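Local coordinates for protein glutathione S-transferase omega-like 2 (Saccharomyces cerevisiae, PDB 5LKB) that acts as a glutathione-dependent thiol transferase, dehydroascorbate reductase and dimethylarsinic acid reductase, and reacts with glutathionyl-(hydro)quinones, at residues Arg51-Thr55 and Ile288-Thr292; Lys59-Ile65 and Phe186-Val190; Leu144-Ser148 and Gln167-Asn172. All blocks are in the same frame, centred on the assembly; numbering follows the deposited sequence.

In the fold
The three contacts are nested along the chain. Contact 3 lies inside the loop closed by contact 2, which lies inside the loop closed by contact 1. Their centres are about 17 Å (1 and 2), 22 Å (1 and 3) and 21 Å (2 and 3) apart. Contact 1 joins the thioredoxin-like N-terminal domain to the helical C-terminal domain through helices 47-58 and 285-304. Contact 2 follows directly on helix 47-58 and packs its exit loop against the segment that leaves helix 174-182. Contact 3 sets helix 141-148 against strand 168-171, an outermost strand of the four-stranded sheet. Contacts 1 and 3 each come close to glutathione-binding residues, Ser-174 and Glu-173, while contact 2 lies away from them.

Contact 1: Arg51-Thr55 and Ile288-Thr292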
loop_
_atom_site.group_PDB
_atom_site.type_symbol
_atom_site.label_atom_id
_atom_site.label_comp_id
_atom_site.label_asym_id
_atom_site.label_seq_id
_atom_site.Cartn_x
_atom_site.Cartn_y
_atom_site.Cartn_z
ATOM N N ARG A 51 12.659 -18.734 9.102
ATOM C CA ARG A 51 14.034 -18.776 9.579
ATOM C C ARG A 51 14.500 -20.195 9.670
ATOM O O ARG A 51 15.630 -20.481 9.304
ATOM C CB ARG A 51 14.143 -18.174 10.978
ATOM C CG ARG A 51 13.714 -16.691 11.158
ATOM C CD ARG A 51 13.605 -16.442 12.640
ATOM N NE ARG A 51 13.663 -15.025 12.968
ATOM C CZ ARG A 51 13.760 -14.565 14.201
ATOM N NH1 ARG A 51 13.846 -15.442 15.214
ATOM N NH2 ARG A 51 13.812 -13.267 14.410
ATOM N N THR A 52 13.628 -21.066 10.146
ATOM C CA THR A 52 14.029 -22.448 10.391
ATOM C C THR A 52 14.163 -23.230 9.096
ATOM O O THR A 52 15.001 -24.137 9.024
ATOM C CB THR A 52 13.077 -23.130 11.379
ATOM O OG1 THR A 52 11.804 -23.425 10.833
ATOM C CG2 THR A 52 12.867 -22.315 12.623
ATOM N N LEU A 53 13.340 -22.935 8.072
ATOM C CA LEU A 53 13.472 -23.601 6.787
ATOM C C LEU A 53 14.789 -23.232 6.124
ATOM O O LEU A 53 15.482 -24.108 5.590
ATOM C CB LEU A 53 12.333 -23.232 5.879
ATOM C CG LEU A 53 10.974 -23.726 6.238
ATOM C CD1 LEU A 53 9.943 -23.214 5.194
ATOM C CD2 LEU A 53 10.876 -25.242 6.317
ATOM N N ILE A 54 15.159 -21.957 6.148
ATOM C CA ILE A 54 16.401 -21.510 5.543
ATOM C C ILE A 54 17.581 -22.215 6.231
ATOM O O ILE A 54 18.508 -22.722 5.586
ATOM C CB ILE A 54 16.552 -19.978 5.613
ATOM C CG1 ILE A 54 15.461 -19.323 4.736
ATOM C CG2 ILE A 54 17.917 -19.541 5.142
ATOM C CD1 ILE A 54 15.169 -17.904 5.110
ATOM N N THR A 55 17.553 -22.229 7.555
ATOM C CA THR A 55 18.654 -22.793 8.325
ATOM C C THR A 55 18.732 -24.301 8.129
ATOM O O THR A 55 19.832 -24.844 7.952
ATOM C CB THR A 55 18.476 -22.420 9.796
ATOM O OG1 THR A 55 18.440 -20.986 9.966
ATOM C CG2 THR A 55 19.677 -22.888 10.623
ATOM N N ILE A 288 19.771 -14.165 7.943
ATOM C CA ILE A 288 18.594 -15.014 7.862
ATOM C C ILE A 288 17.421 -14.347 8.548
ATOM O O ILE A 288 16.318 -14.255 7.995
ATOM C CB ILE A 288 18.911 -16.419 8.415
ATOM C CG1 ILE A 288 19.947 -17.094 7.506
ATOM C CG2 ILE A 288 17.624 -17.250 8.548
ATOM C CD1 ILE A 288 20.496 -18.392 8.037
ATOM N N ARG A 289 17.637 -13.863 9.760
ATOM C CA ARG A 289 16.572 -13.288 10.547
ATOM C C ARG A 289 16.061 -12.008 9.902
ATOM O O ARG A 289 14.847 -11.802 9.870
ATOM C CB ARG A 289 17.027 -13.049 11.991
ATOM C CG ARG A 289 17.188 -14.372 12.814
ATOM C CD ARG A 289 17.977 -14.046 14.134
ATOM N NE ARG A 289 17.341 -12.970 14.862
ATOM C CZ ARG A 289 16.968 -12.953 16.116
ATOM N NH1 ARG A 289 17.167 -14.006 16.912
ATOM N NH2 ARG A 289 16.418 -11.839 16.608
ATOM N N LEU A 290 16.947 -11.179 9.361
ATOM C CA LEU A 290 16.479 -9.951 8.697
ATOM C C LEU A 290 15.739 -10.309 7.422
ATOM O O LEU A 290 14.721 -9.664 7.092
ATOM C CB LEU A 290 17.646 -9.029 8.376
ATOM C CG LEU A 290 17.307 -7.716 7.642
ATOM C CD1 LEU A 290 16.388 -6.905 8.489
ATOM C CD2 LEU A 290 18.545 -6.946 7.328
ATOM N N TYR A 291 16.248 -11.272 6.666
ATOM C CA TYR A 291 15.677 -11.618 5.353
ATOM C C TYR A 291 14.189 -11.964 5.437
ATOM O O TYR A 291 13.396 -11.587 4.546
ATOM C CB TYR A 291 16.405 -12.847 4.782
ATOM C CG TYR A 291 15.822 -13.410 3.486
ATOM C CD1 TYR A 291 14.866 -14.363 3.543
ATOM C CD2 TYR A 291 16.214 -12.959 2.244
ATOM C CE1 TYR A 291 14.294 -14.900 2.426
ATOM C CE2 TYR A 291 15.656 -13.498 1.078
ATOM C CZ TYR A 291 14.730 -14.476 1.170
ATOM O OH TYR A 291 14.149 -15.023 0.043
ATOM N N THR A 292 13.779 -12.742 6.418
ATOM C CA THR A 292 12.410 -13.239 6.406
ATOM C C THR A 292 11.415 -12.078 6.515
ATOM O O THR A 292 10.305 -12.167 5.989
ATOM C CB THR A 292 12.182 -14.330 7.425
ATOM O OG1 THR A 292 12.434 -13.767 8.714
ATOM C CG2 THR A 292 13.111 -15.558 7.189
HETATM O O HOH W 1 12.865 -12.818 11.473
#
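Arg-51 and Arg-289 mark the closest backbone approach of two buried helical segments, with their CA atoms 6.1 Å apart. The segment axes come within 9.8 Å and run at 129° to each other, closer to antiparallel than parallel. The two guanidinium groups lie flat on one another, centres 4.1 Å apart and planes at 29°. Arg-51 NH2 sits over a face of the Arg-289 group, toward its rim. The Arg-51 chain is extended from CG to NE, whereas Arg-289 bends at chi3 (54°), which turns its guanidinium alongside. A water bridges the pair: it accepts from Arg-51 NE at 2.8 Å and donates to Arg-289 O at 2.7 Å. Cutting Arg-51 back to an alanine removes the guanidinium, and is likely to leave Arg-289 without its stacking partner and the water without its NE donor. Away from the guanidinium pair the packing is apolar. The Ile-54 and Ile-288 side chains pass in opposite directions, with Ile-54 CG2 4.0 Å from Ile-288 CG1, and Ile-54 CD1 reaches Thr-292 CG2 at 3.7 Å. The hydroxyl of Thr-292 bonds to Pro-47 O, at the start of the opposing helix. Arg-51 NH1 also makes a weak hydrogen bond to Ser-174 OG, a glutathione-binding residue. This is the interdomain interface of the glutathione transferase fold, built here on the helix that follows the nucleophile Cys-46.

Contact 2: Lys59-Ile65 and Phe186-Val190; sequences KGLTSVI and FDEFV
Lys-59 NZ is gripped by several oxygens at once. It donates to a water 2.7 Å away, and it also bonds to the backbone oxygens of Thr-197 and His-194. The same water lies 2.8 Å from Asp-187 OD1. A water-mediated link between the two charges is consistent with this; Lys-59 NZ and Asp-187 OD1 themselves are 4.6 Å apart. The Lys-59 chain bends at chi2 and chi3, and this brings NZ round toward the 3-10 turn at Asp-187. Gly-60, at positive phi, is the C-prime residue of a Schellman motif that ends helix 47-58. Its carbonyl oxygen rests on Val-190 CG1 at 3.5 Å.

Beyond this edge the contact is hydrocarbon. Leu-61 CD2 touches both Phe-186 CB and Val-190 CG1. Leu-61 CD2 and Val-190 CG1 are only 3.3 Å apart, tighter than ordinary van der Waals contact. The Phe-186 ring is met by two more residues. Ile-65 CD1 stands over one face, 4.1 Å from the centroid and 17° off the normal, in a CH-pi contact. Val-64 CG1 reaches Phe-186 CD1 at 3.6 Å. The CG1 branch of Val-64 lies anti to the backbone N (chi1 179°), which sends it to the ring while CG2 meets Phe-189, at its carbonyl O (3.6 Å) and its CB. Leu-61 and Ile-65 also touch Leu-181 of helix 174-182.

Direct contact between the two segments is thus van der Waals packing, with one CH-pi contact. Charge enters at the Lys-59 end, where two carbonyl oxygens and a water solvate the ammonium group, probably offsetting the cost of burying its charge.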
loop_
_atom_site.group_PDB
_atom_site.type_symbol
_atom_site.label_atom_id
_atom_site.label_comp_id
_atom_site.label_asym_id
_atom_site.label_seq_id
_atom_site.Cartn_x
_atom_site.Cartn_y
_atom_site.Cartn_z
ATOM N N LYS A 59 22.202 -25.865 6.560
ATOM C CA LYS A 59 22.977 -26.798 7.372
ATOM C C LYS A 59 22.842 -28.231 6.883
ATOM O O LYS A 59 23.381 -29.145 7.546
ATOM C CB LYS A 59 22.589 -26.657 8.843
ATOM C CG LYS A 59 23.135 -25.362 9.528
ATOM C CD LYS A 59 24.641 -25.316 9.581
ATOM C CE LYS A 59 25.126 -26.131 10.759
ATOM N NZ LYS A 59 26.493 -26.782 10.482
ATOM N N GLY A 60 22.160 -28.465 5.750
ATOM C CA GLY A 60 22.121 -29.798 5.159
ATOM C C GLY A 60 21.320 -30.831 5.904
ATOM O O GLY A 60 21.713 -32.010 5.941
ATOM N N LEU A 61 20.240 -30.433 6.548
ATOM C CA LEU A 61 19.451 -31.248 7.441
ATOM C C LEU A 61 18.102 -31.657 6.868
ATOM O O LEU A 61 17.248 -32.162 7.602
ATOM C CB LEU A 61 19.275 -30.540 8.801
ATOM C CG LEU A 61 20.542 -30.193 9.529
ATOM C CD1 LEU A 61 20.319 -29.196 10.659
ATOM C CD2 LEU A 61 21.140 -31.529 10.076
ATOM N N THR A 62 17.886 -31.522 5.568
ATOM C CA THR A 62 16.556 -31.808 5.027
ATOM C C THR A 62 16.199 -33.289 5.077
ATOM O O THR A 62 15.023 -33.622 5.239
ATOM C CB THR A 62 16.363 -31.293 3.591
ATOM O OG1 THR A 62 17.319 -31.885 2.702
ATOM C CG2 THR A 62 16.565 -29.813 3.508
ATOM N N SER A 63 17.196 -34.180 4.979
ATOM C CA SER A 63 16.922 -35.600 5.099
ATOM C C SER A 63 17.022 -36.100 6.530
ATOM O O SER A 63 16.742 -37.273 6.772
ATOM C CB SER A 63 17.903 -36.390 4.202
ATOM O OG SER A 63 19.219 -36.408 4.762
ATOM N N VAL A 64 17.449 -35.256 7.454
ATOM C CA VAL A 64 17.600 -35.616 8.856
ATOM C C VAL A 64 16.360 -35.267 9.648
ATOM O O VAL A 64 15.945 -35.985 10.564
ATOM C CB VAL A 64 18.826 -34.883 9.411
ATOM C CG1 VAL A 64 19.014 -35.219 10.920
ATOM C CG2 VAL A 64 20.042 -35.196 8.615
ATOM N N ILE A 65 15.730 -34.151 9.265
ATOM C CA ILE A 65 14.588 -33.607 9.965
ATOM C C ILE A 65 13.495 -33.384 8.928
ATOM O O ILE A 65 13.642 -32.521 8.052
ATOM C CB ILE A 65 14.963 -32.297 10.666
ATOM C CG1 ILE A 65 16.020 -32.600 11.721
ATOM C CG2 ILE A 65 13.751 -31.660 11.299
ATOM C CD1 ILE A 65 16.633 -31.355 12.386
ATOM N N PHE A 186 23.623 -32.279 15.144
ATOM C CA PHE A 186 23.251 -33.229 14.104
ATOM C C PHE A 186 24.432 -33.547 13.184
ATOM O O PHE A 186 24.261 -34.112 12.094
ATOM C CB PHE A 186 22.000 -32.720 13.343
ATOM C CG PHE A 186 20.723 -32.819 14.160
ATOM C CD1 PHE A 186 19.955 -33.956 14.187
ATOM C CD2 PHE A 186 20.199 -31.681 14.800
ATOM C CE1 PHE A 186 18.736 -34.018 14.945
ATOM C CE2 PHE A 186 19.066 -31.740 15.526
ATOM C CZ PHE A 186 18.292 -32.889 15.583
ATOM N N ASP A 187 25.656 -33.210 13.624
ATOM C CA ASP A 187 26.817 -33.246 12.743
ATOM C C ASP A 187 27.122 -34.659 12.252
ATOM O O ASP A 187 27.655 -34.825 11.158
ATOM C CB ASP A 187 28.074 -32.732 13.453
ATOM C CG ASP A 187 28.139 -31.220 13.561
ATOM O OD1 ASP A 187 27.213 -30.537 13.057
ATOM O OD2 ASP A 187 29.123 -30.713 14.153
ATOM N N GLU A 188 26.797 -35.673 13.053
ATOM C CA GLU A 188 27.042 -37.054 12.653
ATOM C C GLU A 188 26.206 -37.479 11.463
ATOM O O GLU A 188 26.494 -38.520 10.855
ATOM C CB GLU A 188 26.670 -38.009 13.793
ATOM C CG GLU A 188 27.389 -37.890 15.114
ATOM C CD GLU A 188 26.590 -38.606 16.222
ATOM O OE1 GLU A 188 25.480 -38.111 16.627
ATOM O OE2 GLU A 188 27.046 -39.694 16.671
ATOM N N PHE A 189 25.182 -36.705 11.097
ATOM C CA PHE A 189 24.212 -37.121 10.083
ATOM C C PHE A 189 24.221 -36.276 8.808
ATOM O O PHE A 189 23.377 -36.498 7.919
ATOM C CB PHE A 189 22.831 -37.169 10.708
ATOM C CG PHE A 189 22.788 -37.899 12.050
ATOM C CD1 PHE A 189 22.894 -39.276 12.122
ATOM C CD2 PHE A 189 22.635 -37.202 13.251
ATOM C CE1 PHE A 189 22.838 -39.936 13.358
ATOM C CE2 PHE A 189 22.563 -37.860 14.479
ATOM C CZ PHE A 189 22.703 -39.246 14.533
ATOM N N VAL A 190 25.166 -35.356 8.686
ATOM C CA VAL A 190 25.270 -34.489 7.514
ATOM C C VAL A 190 26.623 -34.720 6.838
ATOM O O VAL A 190 27.517 -35.354 7.397
ATOM C CB VAL A 190 25.075 -32.995 7.856
ATOM C CG1 VAL A 190 23.777 -32.798 8.600
ATOM C CG2 VAL A 190 26.226 -32.427 8.697
HETATM O O HOH W 2 27.159 -27.781 12.907
#

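Contact 3: Leu144-Ser148 and Gln167-Asn172; sequences LYYKS and QTIVNN
Tyr-145 lies over Ile-169 where helix 141-148 packs on the edge of the thioredoxin-like sheet, against strand 168-171. Its CB heads away from residues 167-172, but chi1 (-84°) swings the ring back along them. From CG onward the ring carbons share one partner. Ile-169 CD1 sits above the ring centre, 3.7 Å from the centroid and 8° off the normal, a nearly axial CH-pi contact. The methyl is 3.9 Å from CG and 3.8 Å from both CD2 and CE2. Farther out, CE2 comes within 3.5 Å of Asn-172 ND2, which approaches at the ring edge, near its plane. At the tip, Asn-172 ND2 donates to Tyr-145 OH at 2.9 Å, with an almost straight N-H...O angle of 172°. The hydroxyl lies in the plane of the Asn-172 amide, though ring and amide are turned well apart. The same OH bonds to Thr-157 O, and Asn-172 OD1 to Phe-20 N, so both buried polar groups are engaged at more than one point. Thr-157 and Asn-172 are sequence neighbours of Val-158 and Glu-173, both glutathione-binding, so Tyr-145 probably helps to hold the chain there in place.

At the helix end a water lies within hydrogen-bonding distance of both Lys-147 O and Gln-167 O and may join the two backbones. Gln-167, at positive phi, comes just before strand 168-171 and forms a G1 beta bulge with Thr-168, both facing Asp-163. The Lys-147 side chain, which is exposed, crosses that of Gln-167 at a slant, with Lys-147 CE against Gln-167 OE1 at 3.0 Å. Ser-148 points its hydroxyl at the strand backbone, with OG anti to its own N, and Ile-169 N donates to Ser-148 OG at 2.7 Å.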
loop_
_atom_site.group_PDB
_atom_site.type_symbol
_atom_site.label_atom_id
_atom_site.label_comp_id
_atom_site.label_asym_id
_atom_site.label_seq_id
_atom_site.Cartn_x
_atom_site.Cartn_y
_atom_site.Cartn_z
ATOM N N LEU A 144 -0.948 -31.143 18.219
ATOM C CA LEU A 144 0.425 -31.359 18.673
ATOM C C LEU A 144 0.667 -30.707 20.033
ATOM O O LEU A 144 1.311 -31.299 20.916
ATOM C CB LEU A 144 1.417 -30.795 17.647
ATOM C CG LEU A 144 1.356 -31.467 16.299
ATOM C CD1 LEU A 144 2.126 -30.679 15.176
ATOM C CD2 LEU A 144 1.894 -32.905 16.393
ATOM N N TYR A 145 0.135 -29.500 20.227
ATOM C CA TYR A 145 0.309 -28.755 21.467
ATOM C C TYR A 145 -0.356 -29.488 22.634
ATOM O O TYR A 145 0.259 -29.678 23.688
ATOM C CB TYR A 145 -0.247 -27.315 21.314
ATOM C CG TYR A 145 0.739 -26.347 20.688
ATOM C CD1 TYR A 145 0.868 -26.219 19.308
ATOM C CD2 TYR A 145 1.515 -25.546 21.474
ATOM C CE1 TYR A 145 1.795 -25.361 18.766
ATOM C CE2 TYR A 145 2.439 -24.675 20.940
ATOM C CZ TYR A 145 2.570 -24.574 19.563
ATOM O OH TYR A 145 3.547 -23.693 19.102
ATOM N N TYR A 146 -1.599 -29.932 22.446
ATOM C CA TYR A 146 -2.303 -30.633 23.527
ATOM C C TYR A 146 -1.682 -32.006 23.798
ATOM O O TYR A 146 -1.650 -32.466 24.952
ATOM C CB TYR A 146 -3.794 -30.749 23.183
ATOM C CG TYR A 146 -4.576 -29.452 23.248
ATOM C CD1 TYR A 146 -4.400 -28.551 24.306
ATOM C CD2 TYR A 146 -5.507 -29.122 22.269
ATOM C CE1 TYR A 146 -5.138 -27.352 24.381
ATOM C CE2 TYR A 146 -6.249 -27.906 22.345
ATOM C CZ TYR A 146 -6.039 -27.043 23.383
ATOM O OH TYR A 146 -6.763 -25.876 23.484
ATOM N N LYS A 147 -1.207 -32.694 22.756
ATOM C CA LYS A 147 -0.455 -33.931 22.968
ATOM C C LYS A 147 0.743 -33.694 23.877
ATOM O O LYS A 147 0.954 -34.423 24.856
ATOM C CB LYS A 147 -0.019 -34.521 21.629
ATOM C CG LYS A 147 0.740 -35.847 21.736
ATOM C CD LYS A 147 -0.099 -36.916 22.453
ATOM C CE LYS A 147 0.686 -38.199 22.572
ATOM N NZ LYS A 147 -0.097 -39.274 23.250
ATOM N N SER A 148 1.546 -32.685 23.578
ATOM C CA SER A 148 2.717 -32.381 24.381
ATOM C C SER A 148 2.320 -31.982 25.799
ATOM O O SER A 148 2.923 -32.468 26.777
ATOM C CB SER A 148 3.514 -31.270 23.704
ATOM O OG SER A 148 4.883 -31.213 24.092
ATOM N N GLN A 167 6.865 -37.626 21.711
ATOM C CA GLN A 167 5.641 -36.946 21.258
ATOM C C GLN A 167 5.445 -35.643 22.010
ATOM O O GLN A 167 4.417 -35.420 22.637
ATOM C CB GLN A 167 4.410 -37.844 21.315
ATOM C CG GLN A 167 4.639 -39.099 20.513
ATOM C CD GLN A 167 3.370 -39.828 20.158
ATOM O OE1 GLN A 167 2.262 -39.293 20.287
ATOM N NE2 GLN A 167 3.522 -41.060 19.672
ATOM N N THR A 168 6.493 -34.822 22.001
ATOM C CA THR A 168 6.455 -33.538 22.675
ATOM C C THR A 168 7.007 -32.493 21.727
ATOM O O THR A 168 7.769 -32.796 20.805
ATOM C CB THR A 168 7.308 -33.550 23.980
ATOM O OG1 THR A 168 8.648 -33.974 23.696
ATOM C CG2 THR A 168 6.662 -34.434 25.068
ATOM N N ILE A 169 6.712 -31.247 22.057
ATOM C CA ILE A 169 7.365 -30.128 21.410
ATOM C C ILE A 169 8.682 -29.863 22.119
ATOM O O ILE A 169 8.692 -29.532 23.315
ATOM C CB ILE A 169 6.453 -28.906 21.471
ATOM C CG1 ILE A 169 5.147 -29.224 20.775
ATOM C CG2 ILE A 169 7.152 -27.682 20.899
ATOM C CD1 ILE A 169 4.226 -28.037 20.706
ATOM N N VAL A 170 9.784 -30.005 21.386
ATOM C CA VAL A 170 11.108 -29.697 21.923
ATOM C C VAL A 170 11.235 -28.205 22.120
ATOM O O VAL A 170 11.586 -27.707 23.194
ATOM C CB VAL A 170 12.231 -30.247 21.011
ATOM C CG1 VAL A 170 13.634 -29.798 21.508
ATOM C CG2 VAL A 170 12.119 -31.796 20.875
ATOM N N ASN A 171 10.909 -27.448 21.069
ATOM C CA ASN A 171 11.179 -26.021 21.073
ATOM C C ASN A 171 10.233 -25.411 20.046
ATOM O O ASN A 171 10.118 -25.945 18.933
ATOM C CB ASN A 171 12.613 -25.727 20.734
ATOM C CG ASN A 171 13.038 -24.346 21.078
ATOM O OD1 ASN A 171 12.550 -23.382 20.450
ATOM N ND2 ASN A 171 13.973 -24.177 22.006
ATOM N N ASN A 172 9.546 -24.313 20.427
ATOM C CA ASN A 172 8.711 -23.538 19.505
ATOM C C ASN A 172 9.139 -22.081 19.463
ATOM O O ASN A 172 8.341 -21.206 19.072
ATOM C CB ASN A 172 7.228 -23.746 19.775
ATOM C CG ASN A 172 6.748 -23.012 20.990
ATOM O OD1 ASN A 172 7.575 -22.681 21.890
ATOM N ND2 ASN A 172 5.411 -22.742 21.054
HETATM O O HOH W 3 3.212 -36.540 24.886
#